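Long-range contacts in endoglucanase A (PDB 6Q1I), which cuts internal beta-1,4-glucosidic bonds of barley beta-glucan, lichenan and carboxymethylcellulose and also hydrolyses xylan, through its family 5 catalytic domain: residues 210-214 / 231-235; 263-267 / 306-310; 85-89 / 137-142; 75-79 / 92-96. All coordinates share one frame; numbering follows the deposited sequence.

Contact 1 (210-214 / 231-235)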
loop_
_atom_site.group_PDB
_atom_site.type_symbol
_atom_site.label_atom_id
_atom_site.label_comp_id
_atom_site.label_asym_id
_atom_site.label_seq_id
_atom_site.Cartn_x
_atom_site.Cartn_y
_atom_site.Cartn_z
ATOM N N ALA A 210 -2.045 10.075 6.511
ATOM C CA ALA A 210 -1.031 10.095 5.458
ATOM C C ALA A 210 -0.221 8.803 5.383
ATOM O O ALA A 210 0.796 8.753 4.689
ATOM C CB ALA A 210 -0.089 11.299 5.572
ATOM N N ALA A 211 -0.668 7.745 6.056
ATOM C CA ALA A 211 0.130 6.536 6.258
ATOM C C ALA A 211 1.491 6.851 6.871
ATOM O O ALA A 211 2.450 6.090 6.719
ATOM C CB ALA A 211 0.268 5.697 4.993
ATOM N N SER A 212 1.574 7.950 7.611
ATOM C CA SER A 212 2.833 8.329 8.228
ATOM C C SER A 212 3.113 7.497 9.475
ATOM O O SER A 212 2.230 7.274 10.310
ATOM C CB SER A 212 2.789 9.804 8.625
ATOM O OG SER A 212 3.921 10.124 9.412
ATOM N N GLY A 213 4.361 7.079 9.620
ATOM C CA GLY A 213 4.835 6.442 10.824
ATOM C C GLY A 213 5.395 7.385 11.865
ATOM O O GLY A 213 6.043 6.924 12.810
ATOM N N SER A 214 5.185 8.690 11.724
ATOM C CA SER A 214 5.622 9.618 12.752
ATOM C C SER A 214 4.929 9.300 14.072
ATOM O O SER A 214 3.846 8.708 14.119
ATOM C CB SER A 214 5.285 11.054 12.354
ATOM O OG SER A 214 3.892 11.313 12.454
ATOM N N ALA A 231 -2.520 -2.340 11.207
ATOM C CA ALA A 231 -2.129 -0.964 10.916
ATOM C C ALA A 231 -1.289 -0.907 9.639
ATOM O O ALA A 231 -0.424 -1.758 9.418
ATOM C CB ALA A 231 -1.317 -0.403 12.080
ATOM N N SER A 232 -1.513 0.132 8.832
ATOM C CA SER A 232 -0.758 0.392 7.610
ATOM C C SER A 232 0.056 1.672 7.770
ATOM O O SER A 232 -0.501 2.738 8.048
ATOM C CB SER A 232 -1.715 0.560 6.424
ATOM O OG SER A 232 -1.022 0.996 5.271
ATOM N N VAL A 233 1.369 1.580 7.547
ATOM C CA VAL A 233 2.218 2.752 7.388
ATOM C C VAL A 233 3.036 2.592 6.115
ATOM O O VAL A 233 3.268 1.481 5.632
ATOM C CB VAL A 233 3.141 3.037 8.598
ATOM C CG1 VAL A 233 2.328 3.308 9.848
ATOM C CG2 VAL A 233 4.109 1.892 8.836
ATOM N N HIS A 234 3.460 3.730 5.568
ATOM C CA HIS A 234 4.398 3.792 4.452
ATOM C C HIS A 234 5.663 4.449 4.974
ATOM O O HIS A 234 5.600 5.412 5.746
ATOM C CB HIS A 234 3.796 4.580 3.292
ATOM C CG HIS A 234 2.542 3.964 2.763
ATOM N ND1 HIS A 234 1.699 4.612 1.895
ATOM C CD2 HIS A 234 1.979 2.758 3.003
ATOM C CE1 HIS A 234 0.662 3.839 1.628
ATOM N NE2 HIS A 234 0.810 2.706 2.285
ATOM N N ALA A 235 6.816 3.899 4.599
ATOM C CA ALA A 235 8.071 4.333 5.223
ATOM C C ALA A 235 9.191 4.254 4.182
ATOM O O ALA A 235 9.967 3.291 4.108
ATOM C CB ALA A 235 8.384 3.504 6.467
HETATM O O HOH W 1 6.604 6.454 8.112
#

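Contact 2 (263-267 / 306-310)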
loop_
_atom_site.group_PDB
_atom_site.type_symbol
_atom_site.label_atom_id
_atom_site.label_comp_id
_atom_site.label_asym_id
_atom_site.label_seq_id
_atom_site.Cartn_x
_atom_site.Cartn_y
_atom_site.Cartn_z
ATOM N N ASP A 263 16.749 0.725 12.573
ATOM C CA ASP A 263 16.324 -0.207 13.614
ATOM C C ASP A 263 15.392 0.471 14.619
ATOM O O ASP A 263 14.365 -0.095 15.004
ATOM C CB ASP A 263 17.541 -0.799 14.332
ATOM C CG ASP A 263 18.298 -1.809 13.486
ATOM O OD1 ASP A 263 17.703 -2.411 12.568
ATOM O OD2 ASP A 263 19.493 -2.020 13.760
ATOM N N VAL A 264 15.744 1.683 15.069
ATOM C CA VAL A 264 14.899 2.384 16.038
ATOM C C VAL A 264 13.542 2.720 15.429
ATOM O O VAL A 264 12.502 2.627 16.093
ATOM C CB VAL A 264 15.631 3.631 16.571
ATOM C CG1 VAL A 264 14.683 4.521 17.360
ATOM C CG2 VAL A 264 16.816 3.206 17.438
ATOM N N GLU A 265 13.533 3.123 14.158
ATOM C CA GLU A 265 12.274 3.423 13.478
ATOM C C GLU A 265 11.382 2.184 13.406
ATOM O O GLU A 265 10.187 2.238 13.735
ATOM C CB GLU A 265 12.583 3.968 12.082
ATOM C CG GLU A 265 11.358 4.227 11.225
ATOM C CD GLU A 265 11.697 4.777 9.847
ATOM O OE1 GLU A 265 12.866 5.163 9.617
ATOM O OE2 GLU A 265 10.799 4.792 8.980
ATOM N N LEU A 266 11.945 1.051 12.982
ATOM C CA LEU A 266 11.146 -0.166 12.869
ATOM C C LEU A 266 10.678 -0.653 14.236
ATOM O O LEU A 266 9.553 -1.152 14.365
ATOM C CB LEU A 266 11.937 -1.243 12.124
ATOM C CG LEU A 266 12.232 -0.920 10.657
ATOM C CD1 LEU A 266 13.236 -1.916 10.080
ATOM C CD2 LEU A 266 10.934 -0.906 9.834
ATOM N N ASP A 267 11.525 -0.519 15.264
ATOM C CA ASP A 267 11.089 -0.811 16.628
ATOM C C ASP A 267 9.865 0.027 17.000
ATOM O O ASP A 267 8.928 -0.470 17.635
ATOM C CB ASP A 267 12.209 -0.512 17.636
ATOM C CG ASP A 267 13.300 -1.572 17.679
ATOM O OD1 ASP A 267 13.136 -2.669 17.109
ATOM O OD2 ASP A 267 14.333 -1.281 18.321
ATOM N N ALA A 306 15.596 -6.398 8.770
ATOM C CA ALA A 306 15.209 -5.787 10.035
ATOM C C ALA A 306 13.701 -5.840 10.236
ATOM O O ALA A 306 13.215 -6.104 11.342
ATOM C CB ALA A 306 15.695 -4.339 10.073
ATOM N N ALA A 307 12.938 -5.600 9.176
ATOM C CA ALA A 307 11.491 -5.659 9.298
ATOM C C ALA A 307 11.023 -7.085 9.545
ATOM O O ALA A 307 10.184 -7.332 10.420
ATOM C CB ALA A 307 10.859 -5.102 8.035
ATOM N N GLN A 308 11.553 -8.042 8.784
ATOM C CA GLN A 308 11.113 -9.425 8.934
ATOM C C GLN A 308 11.522 -10.018 10.281
ATOM O O GLN A 308 10.770 -10.821 10.848
ATOM C CB GLN A 308 11.606 -10.244 7.745
ATOM C CG GLN A 308 10.795 -9.972 6.483
ATOM C CD GLN A 308 9.411 -10.555 6.603
ATOM O OE1 GLN A 308 9.226 -11.758 6.435
ATOM N NE2 GLN A 308 8.437 -9.719 6.952
ATOM N N LYS A 309 12.687 -9.644 10.821
ATOM C CA LYS A 309 13.067 -10.073 12.167
ATOM C C LYS A 309 12.050 -9.624 13.204
ATOM O O LYS A 309 11.915 -10.251 14.259
ATOM C CB LYS A 309 14.433 -9.490 12.540
ATOM C CG LYS A 309 15.623 -10.230 11.954
ATOM C CD LYS A 309 16.949 -9.605 12.394
ATOM C CE LYS A 309 18.147 -10.415 11.913
ATOM N NZ LYS A 309 19.439 -9.705 12.134
ATOM N N ARG A 310 11.353 -8.526 12.929
ATOM C CA ARG A 310 10.337 -7.965 13.804
ATOM C C ARG A 310 8.927 -8.415 13.442
ATOM O O ARG A 310 7.967 -7.965 14.077
ATOM C CB ARG A 310 10.427 -6.434 13.765
ATOM C CG ARG A 310 11.693 -5.894 14.420
ATOM C CD ARG A 310 11.999 -4.459 14.001
ATOM N NE ARG A 310 13.111 -3.907 14.761
ATOM C CZ ARG A 310 14.397 -4.146 14.513
ATOM N NH1 ARG A 310 14.765 -4.927 13.502
ATOM N NH2 ARG A 310 15.324 -3.603 15.289
HETATM O O HOH W 2 17.618 -5.119 12.758
#

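Contact 3 (85-89 / 137-142)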
loop_
_atom_site.group_PDB
_atom_site.type_symbol
_atom_site.label_atom_id
_atom_site.label_comp_id
_atom_site.label_asym_id
_atom_site.label_seq_id
_atom_site.Cartn_x
_atom_site.Cartn_y
_atom_site.Cartn_z
ATOM N N ASN A 85 -25.041 7.730 -9.009
ATOM C CA ASN A 85 -25.663 7.054 -7.881
ATOM C C ASN A 85 -24.647 6.312 -7.028
ATOM O O ASN A 85 -25.038 5.506 -6.182
ATOM C CB ASN A 85 -26.723 6.064 -8.369
ATOM C CG ASN A 85 -27.815 6.730 -9.172
ATOM O OD1 ASN A 85 -28.164 6.279 -10.264
ATOM N ND2 ASN A 85 -28.361 7.813 -8.637
ATOM N N ASN A 86 -23.355 6.546 -7.250
ATOM C CA ASN A 86 -22.291 5.855 -6.527
ATOM C C ASN A 86 -22.290 4.350 -6.779
ATOM O O ASN A 86 -21.847 3.579 -5.927
ATOM C CB ASN A 86 -22.313 6.169 -5.029
ATOM C CG ASN A 86 -21.848 7.579 -4.731
ATOM O OD1 ASN A 86 -20.981 8.120 -5.419
ATOM N ND2 ASN A 86 -22.412 8.179 -3.692
ATOM N N LYS A 87 -22.740 3.918 -7.959
ATOM C CA LYS A 87 -22.599 2.524 -8.368
ATOM C C LYS A 87 -21.322 2.367 -9.188
ATOM O O LYS A 87 -21.067 3.149 -10.113
ATOM C CB LYS A 87 -23.804 2.048 -9.187
ATOM C CG LYS A 87 -23.746 0.556 -9.538
ATOM C CD LYS A 87 -25.036 0.035 -10.159
ATOM C CE LYS A 87 -25.046 0.205 -11.665
ATOM N NZ LYS A 87 -26.396 -0.088 -12.254
ATOM N N LEU A 88 -20.523 1.356 -8.851
ATOM C CA LEU A 88 -19.296 1.092 -9.589
ATOM C C LEU A 88 -19.598 0.531 -10.966
ATOM O O LEU A 88 -20.474 -0.320 -11.135
ATOM C CB LEU A 88 -18.432 0.060 -8.869
ATOM C CG LEU A 88 -17.580 0.574 -7.712
ATOM C CD1 LEU A 88 -16.926 -0.598 -6.974
ATOM C CD2 LEU A 88 -16.520 1.551 -8.184
ATOM N N ASN A 89 -18.832 0.984 -11.943
ATOM C CA ASN A 89 -18.886 0.396 -13.272
ATOM C C ASN A 89 -18.459 -1.066 -13.217
ATOM O O ASN A 89 -17.427 -1.409 -12.634
ATOM C CB ASN A 89 -17.970 1.182 -14.196
ATOM C CG ASN A 89 -17.904 0.590 -15.572
ATOM O OD1 ASN A 89 -17.088 -0.281 -15.841
ATOM N ND2 ASN A 89 -18.770 1.056 -16.457
ATOM N N THR A 137 -20.693 3.047 0.724
ATOM C CA THR A 137 -21.258 2.360 -0.434
ATOM C C THR A 137 -20.158 1.785 -1.321
ATOM O O THR A 137 -20.294 0.681 -1.862
ATOM C CB THR A 137 -22.139 3.311 -1.241
ATOM O OG1 THR A 137 -23.093 3.956 -0.386
ATOM C CG2 THR A 137 -22.865 2.518 -2.318
ATOM N N LEU A 138 -19.058 2.524 -1.485
ATOM C CA LEU A 138 -17.916 2.003 -2.229
ATOM C C LEU A 138 -17.400 0.708 -1.606
ATOM O O LEU A 138 -17.235 -0.304 -2.300
ATOM C CB LEU A 138 -16.814 3.062 -2.291
ATOM C CG LEU A 138 -15.494 2.604 -2.921
ATOM C CD1 LEU A 138 -15.689 2.133 -4.363
ATOM C CD2 LEU A 138 -14.484 3.720 -2.856
ATOM N N TRP A 139 -17.138 0.717 -0.291
ATOM C CA TRP A 139 -16.615 -0.488 0.348
ATOM C C TRP A 139 -17.636 -1.620 0.372
ATOM O O TRP A 139 -17.252 -2.794 0.317
ATOM C CB TRP A 139 -16.022 -0.190 1.737
ATOM C CG TRP A 139 -14.552 0.064 1.603
ATOM C CD1 TRP A 139 -13.890 1.248 1.780
ATOM C CD2 TRP A 139 -13.567 -0.897 1.209
ATOM N NE1 TRP A 139 -12.543 1.075 1.510
ATOM C CE2 TRP A 139 -12.326 -0.234 1.158
ATOM C CE3 TRP A 139 -13.620 -2.255 0.881
ATOM C CZ2 TRP A 139 -11.145 -0.889 0.796
ATOM C CZ3 TRP A 139 -12.453 -2.900 0.521
ATOM C CH2 TRP A 139 -11.232 -2.215 0.476
ATOM N N THR A 140 -18.931 -1.309 0.452
ATOM C CA THR A 140 -19.931 -2.366 0.334
ATOM C C THR A 140 -19.770 -3.102 -0.986
ATOM O O THR A 140 -19.761 -4.335 -1.025
ATOM C CB THR A 140 -21.343 -1.792 0.474
ATOM O OG1 THR A 140 -21.503 -1.265 1.792
ATOM C CG2 THR A 140 -22.408 -2.861 0.263
ATOM N N GLN A 141 -19.608 -2.347 -2.079
ATOM C CA GLN A 141 -19.529 -2.948 -3.407
ATOM C C GLN A 141 -18.224 -3.712 -3.605
ATOM O O GLN A 141 -18.230 -4.809 -4.172
ATOM C CB GLN A 141 -19.701 -1.863 -4.467
ATOM C CG GLN A 141 -21.110 -1.291 -4.511
ATOM C CD GLN A 141 -21.208 -0.103 -5.426
ATOM O OE1 GLN A 141 -21.192 -0.241 -6.647
ATOM N NE2 GLN A 141 -21.294 1.080 -4.845
ATOM N N ILE A 142 -17.093 -3.160 -3.152
ATOM C CA ILE A 142 -15.835 -3.896 -3.268
ATOM C C ILE A 142 -15.936 -5.193 -2.478
ATOM O O ILE A 142 -15.564 -6.270 -2.955
ATOM C CB ILE A 142 -14.643 -3.049 -2.783
ATOM C CG1 ILE A 142 -14.468 -1.756 -3.584
ATOM C CG2 ILE A 142 -13.350 -3.871 -2.844
ATOM C CD1 ILE A 142 -13.506 -0.766 -2.921
HETATM O O HOH W 3 -24.080 6.572 -1.448
#

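Contact 4 (75-79 / 92-96)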
loop_
_atom_site.group_PDB
_atom_site.type_symbol
_atom_site.label_atom_id
_atom_site.label_comp_id
_atom_site.label_asym_id
_atom_site.label_seq_id
_atom_site.Cartn_x
_atom_site.Cartn_y
_atom_site.Cartn_z
ATOM N N PRO A 75 -2.722 -1.417 -5.668
ATOM C CA PRO A 75 -3.325 -0.115 -5.362
ATOM C C PRO A 75 -4.356 0.208 -6.437
ATOM O O PRO A 75 -4.094 0.044 -7.630
ATOM C CB PRO A 75 -2.126 0.837 -5.371
ATOM C CG PRO A 75 -1.144 0.188 -6.316
ATOM C CD PRO A 75 -1.311 -1.294 -6.079
ATOM N N THR A 76 -5.549 0.613 -6.008
ATOM C CA THR A 76 -6.676 0.772 -6.922
ATOM C C THR A 76 -7.410 2.062 -6.597
ATOM O O THR A 76 -7.807 2.279 -5.446
ATOM C CB THR A 76 -7.629 -0.426 -6.822
ATOM O OG1 THR A 76 -6.909 -1.633 -7.094
ATOM C CG2 THR A 76 -8.758 -0.310 -7.825
ATOM N N THR A 77 -7.571 2.923 -7.602
ATOM C CA THR A 77 -8.306 4.182 -7.464
ATOM C C THR A 77 -9.698 3.990 -8.051
ATOM O O THR A 77 -9.836 3.598 -9.218
ATOM C CB THR A 77 -7.543 5.326 -8.132
ATOM O OG1 THR A 77 -6.308 5.513 -7.423
ATOM C CG2 THR A 77 -8.357 6.626 -8.123
ATOM N N TRP A 78 -10.728 4.216 -7.230
ATOM C CA TRP A 78 -12.090 3.815 -7.561
ATOM C C TRP A 78 -13.023 4.967 -7.912
ATOM O O TRP A 78 -14.010 4.746 -8.622
ATOM C CB TRP A 78 -12.726 3.047 -6.392
ATOM C CG TRP A 78 -12.006 1.817 -5.943
ATOM C CD1 TRP A 78 -10.997 1.766 -5.034
ATOM C CD2 TRP A 78 -12.250 0.458 -6.342
ATOM N NE1 TRP A 78 -10.595 0.473 -4.843
ATOM C CE2 TRP A 78 -11.337 -0.351 -5.645
ATOM C CE3 TRP A 78 -13.134 -0.150 -7.235
ATOM C CZ2 TRP A 78 -11.293 -1.733 -5.799
ATOM C CZ3 TRP A 78 -13.092 -1.520 -7.378
ATOM C CH2 TRP A 78 -12.178 -2.297 -6.674
ATOM N N GLY A 79 -12.765 6.175 -7.411
ATOM C CA GLY A 79 -13.776 7.222 -7.478
ATOM C C GLY A 79 -14.230 7.559 -8.889
ATOM O O GLY A 79 -15.408 7.848 -9.116
ATOM N N TRP A 92 -15.059 -2.147 -14.779
ATOM C CA TRP A 92 -13.945 -1.830 -13.890
ATOM C C TRP A 92 -13.759 -2.919 -12.843
ATOM O O TRP A 92 -12.651 -3.431 -12.645
ATOM C CB TRP A 92 -14.169 -0.474 -13.220
ATOM C CG TRP A 92 -13.049 -0.128 -12.285
ATOM C CD1 TRP A 92 -13.094 -0.095 -10.926
ATOM C CD2 TRP A 92 -11.701 0.197 -12.651
ATOM N NE1 TRP A 92 -11.858 0.240 -10.421
ATOM C CE2 TRP A 92 -10.986 0.422 -11.463
ATOM C CE3 TRP A 92 -11.030 0.322 -13.873
ATOM C CZ2 TRP A 92 -9.633 0.772 -11.462
ATOM C CZ3 TRP A 92 -9.693 0.649 -13.866
ATOM C CH2 TRP A 92 -9.010 0.877 -12.673
ATOM N N VAL A 93 -14.837 -3.282 -12.156
ATOM C CA VAL A 93 -14.742 -4.330 -11.145
ATOM C C VAL A 93 -14.201 -5.615 -11.761
ATOM O O VAL A 93 -13.362 -6.298 -11.165
ATOM C CB VAL A 93 -16.107 -4.545 -10.466
ATOM C CG1 VAL A 93 -16.052 -5.729 -9.504
ATOM C CG2 VAL A 93 -16.534 -3.286 -9.745
ATOM N N LYS A 94 -14.681 -5.969 -12.956
ATOM C CA LYS A 94 -14.225 -7.192 -13.613
ATOM C C LYS A 94 -12.722 -7.158 -13.896
ATOM O O LYS A 94 -12.034 -8.179 -13.757
ATOM C CB LYS A 94 -15.018 -7.389 -14.907
ATOM C CG LYS A 94 -14.732 -8.661 -15.668
ATOM C CD LYS A 94 -15.692 -8.829 -16.848
ATOM C CE LYS A 94 -15.550 -10.211 -17.472
ATOM N NZ LYS A 94 -16.836 -10.703 -18.033
ATOM N N ARG A 95 -12.191 -5.999 -14.298
ATOM C CA ARG A 95 -10.758 -5.913 -14.581
ATOM C C ARG A 95 -9.934 -5.995 -13.300
ATOM O O ARG A 95 -8.918 -6.698 -13.253
ATOM C CB ARG A 95 -10.437 -4.637 -15.358
ATOM C CG ARG A 95 -8.947 -4.452 -15.640
ATOM C CD ARG A 95 -8.374 -5.574 -16.505
ATOM N NE ARG A 95 -6.932 -5.425 -16.647
ATOM C CZ ARG A 95 -6.091 -6.403 -16.954
ATOM N NH1 ARG A 95 -6.534 -7.629 -17.212
ATOM N NH2 ARG A 95 -4.794 -6.138 -16.996
ATOM N N VAL A 96 -10.351 -5.289 -12.248
ATOM C CA VAL A 96 -9.659 -5.404 -10.967
ATOM C C VAL A 96 -9.645 -6.861 -10.518
ATOM O O VAL A 96 -8.612 -7.388 -10.093
ATOM C CB VAL A 96 -10.295 -4.486 -9.908
ATOM C CG1 VAL A 96 -9.611 -4.680 -8.566
ATOM C CG2 VAL A 96 -10.235 -2.999 -10.319
#

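Contact 1 (210-214 / 231-235)
Ala211 and His234 meet at the mouth of the (beta/alpha)8 barrel, the TIM-barrel fold of family 5, where the loop leaving strand 204-208 turns a corner against the C-terminal end of neighbouring strand 229-234. Followed outward, the His234 side chain begins at CB, 4.0 Å from Ala211 O. Its CG stands anti to the carbonyl carbon (chi1 -61°), which lays the imidazole flat under the Ala211 methyl. Ala211 CB sits above the middle of the His234 ring, 3.6 Å from its centroid, a CH-pi contact. All five ring atoms therefore feel the same methyl, with CG and ND1 of His234 each 3.6 Å from Ala211 CB and NE2 a little farther off. On one side of the ring, His234 ND1 is hydrogen-bonded to Gln160, at what is probably the proton-donor position, while the side chain also touches Gln284, probably at that of the nucleophile; both residues are changed in this structure. Alanine suits the spot because its short, apolar side chain blankets the ring without competing for its nitrogens. The backbones are joined by His234 N donating to Ala211 O, 2.8 Å and nearly straight at 176°. Farther along, Gly213 CA packs 4.1 Å from Val233 CG1. One water accepts from Gly213 N and donates to His234 O, each at 2.8 Å.

Contact 2 (263-267 / 306-310)
Arg310 reaches from the end of helix 293-309 across to helix 256-275 and lies between two aspartates of the latter, Asp263 and Asp267, one turn apart. Its chain is extended from CG to NE (chi3 173°), giving it the length to span the gap between these two helices on the outside of the barrel. The Asp267 carboxylate meets the guanidinium side-on, the two planes 35° apart, and a single oxygen does the work: Asp267 OD1 accepts from Arg310 NE at 2.7 Å and from Arg310 NH2 at 3.0 Å. Both nitrogens come from the same face of the carboxylate plane, whereas OD1 lies close to the plane of the guanidinium. Asp263 is placed differently. Its side chain crosses that of Arg310 at about a right angle, and Asp263 OD1 lies well out of the guanidinium plane with no N-H aimed at it, so it attracts Arg310 NH2 by charge alone over a long 3.8 Å; a water links this OD1 to Arg310 NH1, and OD2 is bonded to Tyr302. Arg310 NH1 also donates to Ala306 O at 2.9 Å, tying the guanidinium back to the helix it follows. Beneath the charges, Leu266 CB touches Arg310 CD, while Leu266 CD1 presses on Ala306 CB at a tight 3.5 Å, a closeness that the small alanine permits. Two carboxylates, a water and a carbonyl probably fix the guanidinium's position and rotation and offset its charge.

Contact 3 (85-89 / 137-142)
Gln141 NE2 is held by two backbone carbonyls: it donates to Asn86 O at 2.8 Å, lying in that carbonyl's plane, and to Thr137 O of its own helix at 3.2 Å. The second bond arrives from above the carbonyl plane, on the face opposite the helical N-H of Gln141, so Thr137 O serves two donors. At the other end of the amide, Gln141 OE1 accepts from Leu88 N, also at 2.8 Å and practically straight (178°). Glutamine suits this place because one flat group both gives and takes, matching the carbonyl and the N-H that the irregular chain turns toward it. The side chain runs extended beyond CG (chi2 172°), which carries the amide out to the loop. The bonds thus fasten a beta-alpha loop of the TIM barrel, on the way from strand 71-74 to helix 90-105, to the next outer helix, 128-145. Asn86 has a left-handed backbone (phi 63°), a shape asparagine tolerates well. Leu88 supplies the apolar half, dropping its branched end between the helix side chains: CD2 of Leu88 lies 4.0 Å from Leu138 CD1, and Leu88 CD1 approaches Gln141 CB at 3.9 Å and Ile142 CG1 at 4.3 Å.

Contact 4 (75-79 / 92-96)
Trp78 and Trp92 form the aromatic part of this buried contact, an offset edge-to-face pair in which the edge of Trp92 is turned toward the face of Trp78. The planes stand at 88°, and the centroid of the six-membered ring of Trp78 is 5.2 Å from that of the five-membered ring of Trp92. The nearest atoms are Trp78 CE3 and Trp92 NE1, 3.5 Å apart. Trp92 gets there by holding CG anti to its backbone nitrogen (chi1 179°), which sends the indole out from helix 90-105 toward the loop that follows barrel strand 71-74. Tryptophan suits position 78 because its wide ring offers Trp92 a face while Trp78 NE1 still bonds to Asn113 O. Methyl groups pack against one another and against the rings. Thr76 CG2 and Val96 CG2 meet tip to tip at 4.0 Å, Thr76 CG2 also lies at the edge of Trp92, 3.9 Å from CZ2, and Val96 CG1 touches Trp78 CH2 at 4.0 Å. Threonine fits here by being two-sided: its methyl joins the apolar cluster while OG1 bonds to Ile74 O. A third kind of approach is carbonyl to ring carbon, Thr77 O to Trp92 CZ2 at 3.6 Å; Thr77 OG1 bonds to Asp32 O. Between residues 75-79 and 92-96 the hold therefore rests on dispersion and probably on a weak edge-to-face attraction.

How the contacts relate
From the N terminus, the loop after strand 71-74 supplies the first halves of two contacts. Contact 4 closes first, when helix 90-105 folds back on 75-79; residues 85-89, within that excursion, wait for helix 128-145 to complete contact 3. The two therefore cross along the chain, and in space they touch, Trp78 packing against Leu88, Leu138 and Ile142, so that one loop and two helices interlock. Contact 1 follows, joining the loop after strand 204-208 to the end of strand 229-234 beside the catalytic centre, and contact 2 then pairs outer helices 256-275 and 293-309. Contacts 1 and 2 also touch, Ala235 CB lying 3.7 Å from Glu265 OE2, whereas contacts 2 and 3 have centres about 37 Å apart.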